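Local coordinates for protein PrgZ (Enterococcus faecalis, PDB 4FAJ) that serves as an extracellular, membrane-anchored pheromone receptor that binds peptide and belongs to the bacterial solute-binding protein 5 family, probably working in peptide uptake, at residues G534-V546 against G552-K564. Numbering follows the deposited sequence.
Sequences GTAKLEKSKIKNV and GAKYDYKKMRIEK
K537 and Y555 extend toward each other from facing sides of the contact, and the lysine NZ gives a 2.7 Å hydrogen bond to the phenol OH of Y555. With CG wedged between backbone N and carbonyl carbon (chi1 66°) and the chain extended beyond, the ammonium also reaches E539 in a salt bridge, NZ to OE1 3.1 Å. Two residues earlier on the same strand, T535 and K554 meet tip to tip, NZ donating to OG1 at 2.8 Å; the CG of K554 meanwhile lies over one face of the Y555 ring, toward its rim. Both pairs thus tie strand 528-539 of the large mixed sheet to residues that follow it, a polar seam that gives way to true pairing near the C terminus. There 543-544 and 561-562 form a short antiparallel ladder, in which K544 N meets R561 O at 2.9 Å and R561 N returns the bond to K544 O. On one side of it K544 CB sits over the centre of the R561 guanidinium, whose NE and NH2 grip E563 OE2 side-on, NH2 at 2.6 Å. I543 and I562 lie together on the other face, where M560 CE reaches I543 CG2 from the loop. V546 splits its branches: CG2 packs on M560 CG at 3.7 Å, while CG1 touches the rings of Y555 and Y557. A water bridges N545 O, D556 O and K559 N, while the K559 side chain leads away to hydrogen-bond D266, a zinc ligand, through NZ.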
ATOM      1  N   GLY A 534       2.773  12.751  -4.601  1.00 14.50           N
ATOM      2  CA  GLY A 534       2.315  12.989  -5.966  1.00 15.38           C
ATOM      3  C   GLY A 534       3.172  12.184  -6.936  1.00 16.43           C
ATOM      4  O   GLY A 534       4.395  12.165  -6.802  1.00 16.58           O
ATOM      5  N   THR A 535       2.523  11.540  -7.907  1.00 16.32           N
ATOM      6  CA  THR A 535       3.181  10.715  -8.913  1.00 17.18           C
ATOM      7  C   THR A 535       3.294  11.515 -10.207  1.00 17.26           C
ATOM      8  O   THR A 535       2.270  11.804 -10.847  1.00 18.57           O
ATOM      9  CB  THR A 535       2.376   9.416  -9.176  1.00 16.84           C
ATOM     10  OG1 THR A 535       2.280   8.657  -7.960  1.00 17.37           O
ATOM     11  CG2 THR A 535       3.034   8.555 -10.267  1.00 17.89           C
ATOM     12  N   ALA A 536       4.522  11.893 -10.563  1.00 17.24           N
ATOM     13  CA  ALA A 536       4.788  12.676 -11.772  1.00 17.51           C
ATOM     14  C   ALA A 536       5.569  11.842 -12.747  1.00 17.09           C
ATOM     15  O   ALA A 536       6.453  11.069 -12.362  1.00 16.42           O
ATOM     16  CB  ALA A 536       5.551  13.950 -11.464  1.00 16.95           C
ATOM     17  N   LYS A 537       5.260  12.021 -14.020  1.00 17.38           N
ATOM     18  CA  LYS A 537       5.850  11.188 -15.054  1.00 17.87           C
ATOM     19  C   LYS A 537       5.626  11.750 -16.434  1.00 17.73           C
ATOM     20  O   LYS A 537       4.738  12.569 -16.633  1.00 17.85           O
ATOM     21  CB  LYS A 537       5.244   9.778 -14.992  1.00 17.98           C
ATOM     22  CG  LYS A 537       3.767   9.704 -15.340  1.00 19.84           C
ATOM     23  CD  LYS A 537       3.235   8.317 -15.045  1.00 23.32           C
ATOM     24  CE  LYS A 537       1.821   8.116 -15.518  1.00 25.30           C
ATOM     25  NZ  LYS A 537       1.464   6.650 -15.421  1.00 26.69           N
ATOM     26  N   LEU A 538       6.444  11.294 -17.378  1.00 17.90           N
ATOM     27  CA  LEU A 538       6.171  11.452 -18.788  1.00 18.19           C
ATOM     28  C   LEU A 538       5.468  10.192 -19.246  1.00 18.02           C
ATOM     29  O   LEU A 538       5.793   9.106 -18.783  1.00 17.42           O
ATOM     30  CB  LEU A 538       7.471  11.615 -19.569  1.00 18.91           C
ATOM     31  CG  LEU A 538       8.335  12.812 -19.181  1.00 19.28           C
ATOM     32  CD1 LEU A 538       9.689  12.764 -19.902  1.00 20.78           C
ATOM     33  CD2 LEU A 538       7.584  14.115 -19.472  1.00 20.48           C
ATOM     34  N   GLU A 539       4.506  10.319 -20.156  1.00 18.63           N
ATOM     35  CA  GLU A 539       3.878   9.141 -20.747  1.00 18.84           C
ATOM     36  C   GLU A 539       3.603   9.388 -22.219  1.00 18.95           C
ATOM     37  O   GLU A 539       3.103  10.440 -22.590  1.00 19.21           O
ATOM     38  CB  GLU A 539       2.594   8.774 -19.991  1.00 19.28           C
ATOM     39  CG  GLU A 539       1.914   7.520 -20.519  1.00 21.82           C
ATOM     40  CD  GLU A 539       0.934   6.928 -19.528  1.00 27.11           C
ATOM     41  OE1 GLU A 539       1.386   6.392 -18.497  1.00 30.94           O
ATOM     42  OE2 GLU A 539      -0.289   7.000 -19.785  1.00 32.22           O
ATOM     43  N   LYS A 540       3.964   8.428 -23.062  1.00 19.15           N
ATOM     44  CA  LYS A 540       3.849   8.629 -24.504  1.00 19.76           C
ATOM     45  C   LYS A 540       2.371   8.827 -24.838  1.00 19.96           C
ATOM     46  O   LYS A 540       1.503   8.163 -24.261  1.00 19.28           O
ATOM     47  CB  LYS A 540       4.436   7.447 -25.283  1.00 19.92           C
ATOM     48  CG  LYS A 540       5.933   7.191 -25.054  1.00 19.58           C
ATOM     49  CD  LYS A 540       6.817   8.190 -25.781  1.00 19.85           C
ATOM     50  CE  LYS A 540       8.308   7.885 -25.555  1.00 20.17           C
ATOM     51  NZ  LYS A 540       9.200   8.789 -26.323  1.00 19.78           N
ATOM     52  N   SER A 541       2.112   9.741 -25.772  0.50 20.70           N
ATOM     53  CA  SER A 541       0.754  10.102 -26.199  0.50 20.91           C
ATOM     54  C   SER A 541      -0.027   8.910 -26.740  0.50 21.34           C
ATOM     55  O   SER A 541      -1.243   8.834 -26.568  0.50 21.25           O
ATOM     56  CB  SER A 541       0.817  11.178 -27.287  0.50 21.41           C
ATOM     57  OG  SER A 541       1.612  12.278 -26.881  0.50 20.73           O
ATOM     58  N   LYS A 542       0.677   7.979 -27.382  1.00 21.85           N
ATOM     59  CA  LYS A 542       0.045   6.811 -28.018  1.00 22.29           C
ATOM     60  C   LYS A 542      -0.651   5.872 -27.012  1.00 21.84           C
ATOM     61  O   LYS A 542      -1.522   5.088 -27.398  1.00 21.27           O
ATOM     62  CB  LYS A 542       1.086   6.022 -28.828  1.00 22.87           C
ATOM     63  CG  LYS A 542       2.044   5.215 -27.943  1.00 23.98           C
ATOM     64  CD  LYS A 542       3.281   4.683 -28.679  1.00 25.21           C
ATOM     65  CE  LYS A 542       4.146   3.886 -27.699  1.00 25.09           C
ATOM     66  NZ  LYS A 542       5.493   3.489 -28.195  1.00 26.94           N
ATOM     67  N   ILE A 543      -0.253   5.936 -25.737  1.00 21.17           N
ATOM     68  CA  ILE A 543      -0.853   5.103 -24.694  1.00 20.92           C
ATOM     69  C   ILE A 543      -2.239   5.614 -24.335  1.00 20.77           C
ATOM     70  O   ILE A 543      -2.377   6.744 -23.871  1.00 20.32           O
ATOM     71  CB  ILE A 543      -0.010   5.100 -23.383  1.00 20.50           C
ATOM     72  CG1 ILE A 543       1.434   4.647 -23.646  1.00 21.51           C
ATOM     73  CG2 ILE A 543      -0.677   4.234 -22.301  1.00 20.20           C
ATOM     74  CD1 ILE A 543       1.565   3.433 -24.485  1.00 23.28           C
ATOM     75  N   LYS A 544      -3.252   4.769 -24.521  1.00 20.77           N
ATOM     76  CA  LYS A 544      -4.629   5.135 -24.206  1.00 20.68           C
ATOM     77  C   LYS A 544      -5.275   4.205 -23.186  1.00 20.33           C
ATOM     78  O   LYS A 544      -4.927   3.022 -23.087  1.00 19.67           O
ATOM     79  CB  LYS A 544      -5.511   5.107 -25.460  1.00 21.49           C
ATOM     80  CG  LYS A 544      -4.964   5.830 -26.670  1.00 22.79           C
ATOM     81  CD  LYS A 544      -4.835   7.312 -26.466  1.00 24.44           C
ATOM     82  CE  LYS A 544      -4.219   7.949 -27.710  1.00 26.48           C
ATOM     83  NZ  LYS A 544      -4.010   9.400 -27.532  1.00 28.01           N
ATOM     84  N   ASN A 545      -6.209   4.775 -22.427  0.50 19.87           N
ATOM     85  CA  ASN A 545      -7.147   4.033 -21.592  0.50 19.67           C
ATOM     86  C   ASN A 545      -6.539   3.211 -20.467  0.50 19.08           C
ATOM     87  O   ASN A 545      -7.035   2.139 -20.153  0.50 19.23           O
ATOM     88  CB  ASN A 545      -8.022   3.123 -22.453  0.50 19.89           C
ATOM     89  CG  ASN A 545      -9.431   3.019 -21.921  0.50 19.73           C
ATOM     90  OD1 ASN A 545      -9.853   3.847 -21.121  0.50 20.71           O
ATOM     91  ND2 ASN A 545     -10.171   2.013 -22.371  0.50 18.65           N
ATOM     92  N   VAL A 546      -5.480   3.721 -19.858  1.00 19.14           N
ATOM     93  CA  VAL A 546      -4.922   3.116 -18.658  1.00 18.74           C
ATOM     94  C   VAL A 546      -5.659   3.743 -17.482  1.00 18.71           C
ATOM     95  O   VAL A 546      -5.764   4.962 -17.412  1.00 18.52           O
ATOM     96  CB  VAL A 546      -3.437   3.399 -18.538  1.00 18.86           C
ATOM     97  CG1 VAL A 546      -2.930   2.938 -17.201  1.00 17.00           C
ATOM     98  CG2 VAL A 546      -2.687   2.711 -19.700  1.00 18.69           C
ATOM     99  N   GLY A 552      -5.621   1.883  -3.526  1.00 17.06           N
ATOM    100  CA  GLY A 552      -5.482   0.490  -3.945  1.00 17.27           C
ATOM    101  C   GLY A 552      -4.379   0.306  -4.970  1.00 17.09           C
ATOM    102  O   GLY A 552      -3.425   1.089  -5.024  1.00 17.21           O
ATOM    103  N   ALA A 553      -4.512  -0.731  -5.792  1.00 16.63           N
ATOM    104  CA  ALA A 553      -3.517  -1.025  -6.820  1.00 16.78           C
ATOM    105  C   ALA A 553      -3.517   0.131  -7.824  1.00 16.62           C
ATOM    106  O   ALA A 553      -4.556   0.469  -8.358  1.00 17.05           O
ATOM    107  CB  ALA A 553      -3.843  -2.341  -7.504  1.00 16.75           C
ATOM    108  N   LYS A 554      -2.356   0.727  -8.071  1.00 17.07           N
ATOM    109  CA  LYS A 554      -2.269   2.011  -8.769  1.00 16.84           C
ATOM    110  C   LYS A 554      -2.694   1.979 -10.240  1.00 16.66           C
ATOM    111  O   LYS A 554      -3.308   2.942 -10.722  1.00 15.83           O
ATOM    112  CB  LYS A 554      -0.852   2.580  -8.677  1.00 17.41           C
ATOM    113  CG  LYS A 554      -0.727   4.014  -9.197  1.00 18.97           C
ATOM    114  CD  LYS A 554       0.693   4.551  -9.055  1.00 21.85           C
ATOM    115  CE  LYS A 554       1.061   4.885  -7.624  1.00 22.43           C
ATOM    116  NZ  LYS A 554       2.236   5.846  -7.566  1.00 21.66           N
ATOM    117  N   TYR A 555      -2.344   0.915 -10.963  1.00 16.11           N
ATOM    118  CA  TYR A 555      -2.618   0.874 -12.409  1.00 16.28           C
ATOM    119  C   TYR A 555      -3.447  -0.335 -12.805  1.00 15.88           C
ATOM    120  O   TYR A 555      -3.210  -1.438 -12.320  1.00 15.26           O
ATOM    121  CB  TYR A 555      -1.314   0.889 -13.224  1.00 17.03           C
ATOM    122  CG  TYR A 555      -0.539   2.182 -13.115  1.00 17.42           C
ATOM    123  CD1 TYR A 555      -1.003   3.338 -13.730  1.00 19.26           C
ATOM    124  CD2 TYR A 555       0.649   2.256 -12.385  1.00 19.79           C
ATOM    125  CE1 TYR A 555      -0.316   4.533 -13.631  1.00 19.74           C
ATOM    126  CE2 TYR A 555       1.362   3.462 -12.289  1.00 20.07           C
ATOM    127  CZ  TYR A 555       0.860   4.593 -12.916  1.00 20.27           C
ATOM    128  OH  TYR A 555       1.521   5.798 -12.853  1.00 22.20           O
ATOM    129  N   ASP A 556      -4.422  -0.104 -13.684  1.00 15.46           N
ATOM    130  CA  ASP A 556      -5.183  -1.165 -14.328  1.00 15.68           C
ATOM    131  C   ASP A 556      -5.009  -1.025 -15.842  1.00 15.56           C
ATOM    132  O   ASP A 556      -5.478  -0.060 -16.457  1.00 14.38           O
ATOM    133  CB  ASP A 556      -6.664  -1.083 -13.949  1.00 16.14           C
ATOM    134  CG  ASP A 556      -7.476  -2.262 -14.480  1.00 18.04           C
ATOM    135  OD1 ASP A 556      -6.912  -3.109 -15.203  1.00 19.91           O
ATOM    136  OD2 ASP A 556      -8.679  -2.350 -14.148  1.00 20.63           O
ATOM    137  N   TYR A 557      -4.309  -1.990 -16.422  1.00 15.10           N
ATOM    138  CA  TYR A 557      -3.984  -1.977 -17.844  1.00 15.62           C
ATOM    139  C   TYR A 557      -4.971  -2.782 -18.704  1.00 15.98           C
ATOM    140  O   TYR A 557      -4.760  -2.939 -19.907  1.00 15.60           O
ATOM    141  CB  TYR A 557      -2.586  -2.551 -18.033  1.00 15.96           C
ATOM    142  CG  TYR A 557      -1.521  -1.857 -17.211  1.00 15.25           C
ATOM    143  CD1 TYR A 557      -1.227  -0.523 -17.409  1.00 15.91           C
ATOM    144  CD2 TYR A 557      -0.792  -2.551 -16.244  1.00 15.65           C
ATOM    145  CE1 TYR A 557      -0.234   0.119 -16.664  1.00 15.34           C
ATOM    146  CE2 TYR A 557       0.186  -1.928 -15.503  1.00 14.76           C
ATOM    147  CZ  TYR A 557       0.473  -0.591 -15.725  1.00 15.54           C
ATOM    148  OH  TYR A 557       1.452   0.033 -14.983  1.00 14.29           O
ATOM    149  N   LYS A 558      -6.042  -3.285 -18.092  1.00 16.26           N
ATOM    150  CA  LYS A 558      -6.973  -4.186 -18.765  1.00 16.73           C
ATOM    151  C   LYS A 558      -7.404  -3.678 -20.149  1.00 17.84           C
ATOM    152  O   LYS A 558      -7.378  -4.426 -21.120  1.00 18.16           O
ATOM    153  CB  LYS A 558      -8.219  -4.423 -17.899  1.00 16.61           C
ATOM    154  CG  LYS A 558      -9.334  -5.221 -18.603  1.00 16.69           C
ATOM    155  CD  LYS A 558     -10.473  -5.567 -17.631  1.00 17.83           C
ATOM    156  CE  LYS A 558     -11.679  -6.086 -18.374  1.00 17.66           C
ATOM    157  NZ  LYS A 558     -12.833  -6.298 -17.465  1.00 17.08           N
ATOM    158  N   LYS A 559      -7.811  -2.417 -20.221  1.00 18.94           N
ATOM    159  CA  LYS A 559      -8.370  -1.855 -21.447  1.00 19.91           C
ATOM    160  C   LYS A 559      -7.365  -0.959 -22.179  1.00 20.44           C
ATOM    161  O   LYS A 559      -7.725  -0.247 -23.121  1.00 20.49           O
ATOM    162  CB  LYS A 559      -9.663  -1.093 -21.139  1.00 20.69           C
ATOM    163  CG  LYS A 559     -10.815  -1.982 -20.681  1.00 23.28           C
ATOM    164  CD  LYS A 559     -12.115  -1.170 -20.544  1.00 26.69           C
ATOM    165  CE  LYS A 559     -13.184  -1.883 -19.699  1.00 28.60           C
ATOM    166  NZ  LYS A 559     -14.251  -2.535 -20.521  1.00 31.70           N
ATOM    167  N   MET A 560      -6.098  -1.029 -21.770  1.00 20.13           N
ATOM    168  CA  MET A 560      -5.016  -0.275 -22.405  1.00 21.05           C
ATOM    169  C   MET A 560      -4.938  -0.579 -23.901  1.00 21.76           C
ATOM    170  O   MET A 560      -5.148  -1.721 -24.309  1.00 22.06           O
ATOM    171  CB  MET A 560      -3.683  -0.635 -21.740  1.00 20.47           C
ATOM    172  CG  MET A 560      -2.439   0.031 -22.308  1.00 21.30           C
ATOM    173  SD  MET A 560      -0.975  -0.470 -21.369  1.00 20.47           S
ATOM    174  CE  MET A 560       0.290   0.461 -22.225  1.00 22.01           C
ATOM    175  N   ARG A 561      -4.637   0.439 -24.705  1.00 22.21           N
ATOM    176  CA  ARG A 561      -4.358   0.244 -26.134  1.00 23.66           C
ATOM    177  C   ARG A 561      -3.368   1.282 -26.669  1.00 23.68           C
ATOM    178  O   ARG A 561      -3.171   2.330 -26.059  1.00 22.58           O
ATOM    179  CB  ARG A 561      -5.650   0.277 -26.953  1.00 24.47           C
ATOM    180  CG  ARG A 561      -6.297   1.643 -27.055  1.00 27.26           C
ATOM    181  CD  ARG A 561      -7.602   1.580 -27.839  1.00 31.25           C
ATOM    182  NE  ARG A 561      -8.016   2.917 -28.269  1.00 34.42           N
ATOM    183  CZ  ARG A 561      -8.749   3.764 -27.548  1.00 36.31           C
ATOM    184  NH1 ARG A 561      -9.186   3.436 -26.345  1.00 36.33           N
ATOM    185  NH2 ARG A 561      -9.059   4.958 -28.043  1.00 37.31           N
ATOM    186  N   ILE A 562      -2.745   0.974 -27.805  1.00 24.76           N
ATOM    187  CA  ILE A 562      -1.778   1.855 -28.442  1.00 25.91           C
ATOM    188  C   ILE A 562      -2.422   2.415 -29.706  1.00 27.96           C
ATOM    189  O   ILE A 562      -2.834   1.653 -30.577  1.00 27.52           O
ATOM    190  CB  ILE A 562      -0.465   1.118 -28.816  1.00 25.94           C
ATOM    191  CG1 ILE A 562       0.118   0.364 -27.618  1.00 25.64           C
ATOM    192  CG2 ILE A 562       0.569   2.098 -29.364  1.00 26.38           C
ATOM    193  CD1 ILE A 562       0.385   1.245 -26.397  1.00 24.47           C
ATOM    194  N   GLU A 563      -2.516   3.742 -29.789  1.00 30.32           N
ATOM    195  CA  GLU A 563      -3.023   4.432 -30.978  1.00 32.92           C
ATOM    196  C   GLU A 563      -1.939   5.335 -31.559  1.00 34.45           C
ATOM    197  O   GLU A 563      -1.498   6.266 -30.885  1.00 34.83           O
ATOM    198  CB  GLU A 563      -4.217   5.311 -30.614  1.00 33.26           C
ATOM    199  CG  GLU A 563      -5.525   4.583 -30.380  1.00 35.54           C
ATOM    200  CD  GLU A 563      -6.736   5.525 -30.451  1.00 39.17           C
ATOM    201  OE1 GLU A 563      -6.552   6.755 -30.650  1.00 41.57           O
ATOM    202  OE2 GLU A 563      -7.875   5.033 -30.307  1.00 39.72           O
ATOM    203  N   LYS A 564      -1.535   5.078 -32.803  1.00 36.35           N
ATOM    204  CA  LYS A 564      -0.548   5.913 -33.526  1.00 37.71           C
ATOM    205  C   LYS A 564       0.786   6.091 -32.788  1.00 37.72           C
ATOM    206  O   LYS A 564       1.772   5.411 -33.085  1.00 38.14           O
ATOM    207  CB  LYS A 564      -1.140   7.289 -33.853  1.00 38.45           C
ATOM    208  CG  LYS A 564      -2.305   7.236 -34.829  1.00 40.10           C
ATOM    209  CD  LYS A 564      -2.774   8.637 -35.215  1.00 42.34           C
ATOM    210  CE  LYS A 564      -3.824   8.593 -36.323  1.00 43.15           C
ATOM    211  NZ  LYS A 564      -3.237   8.189 -37.634  1.00 44.89           N
TER
HETATM  212  O   HOH W   1      -7.345  -0.055 -18.364  1.00 20.10           O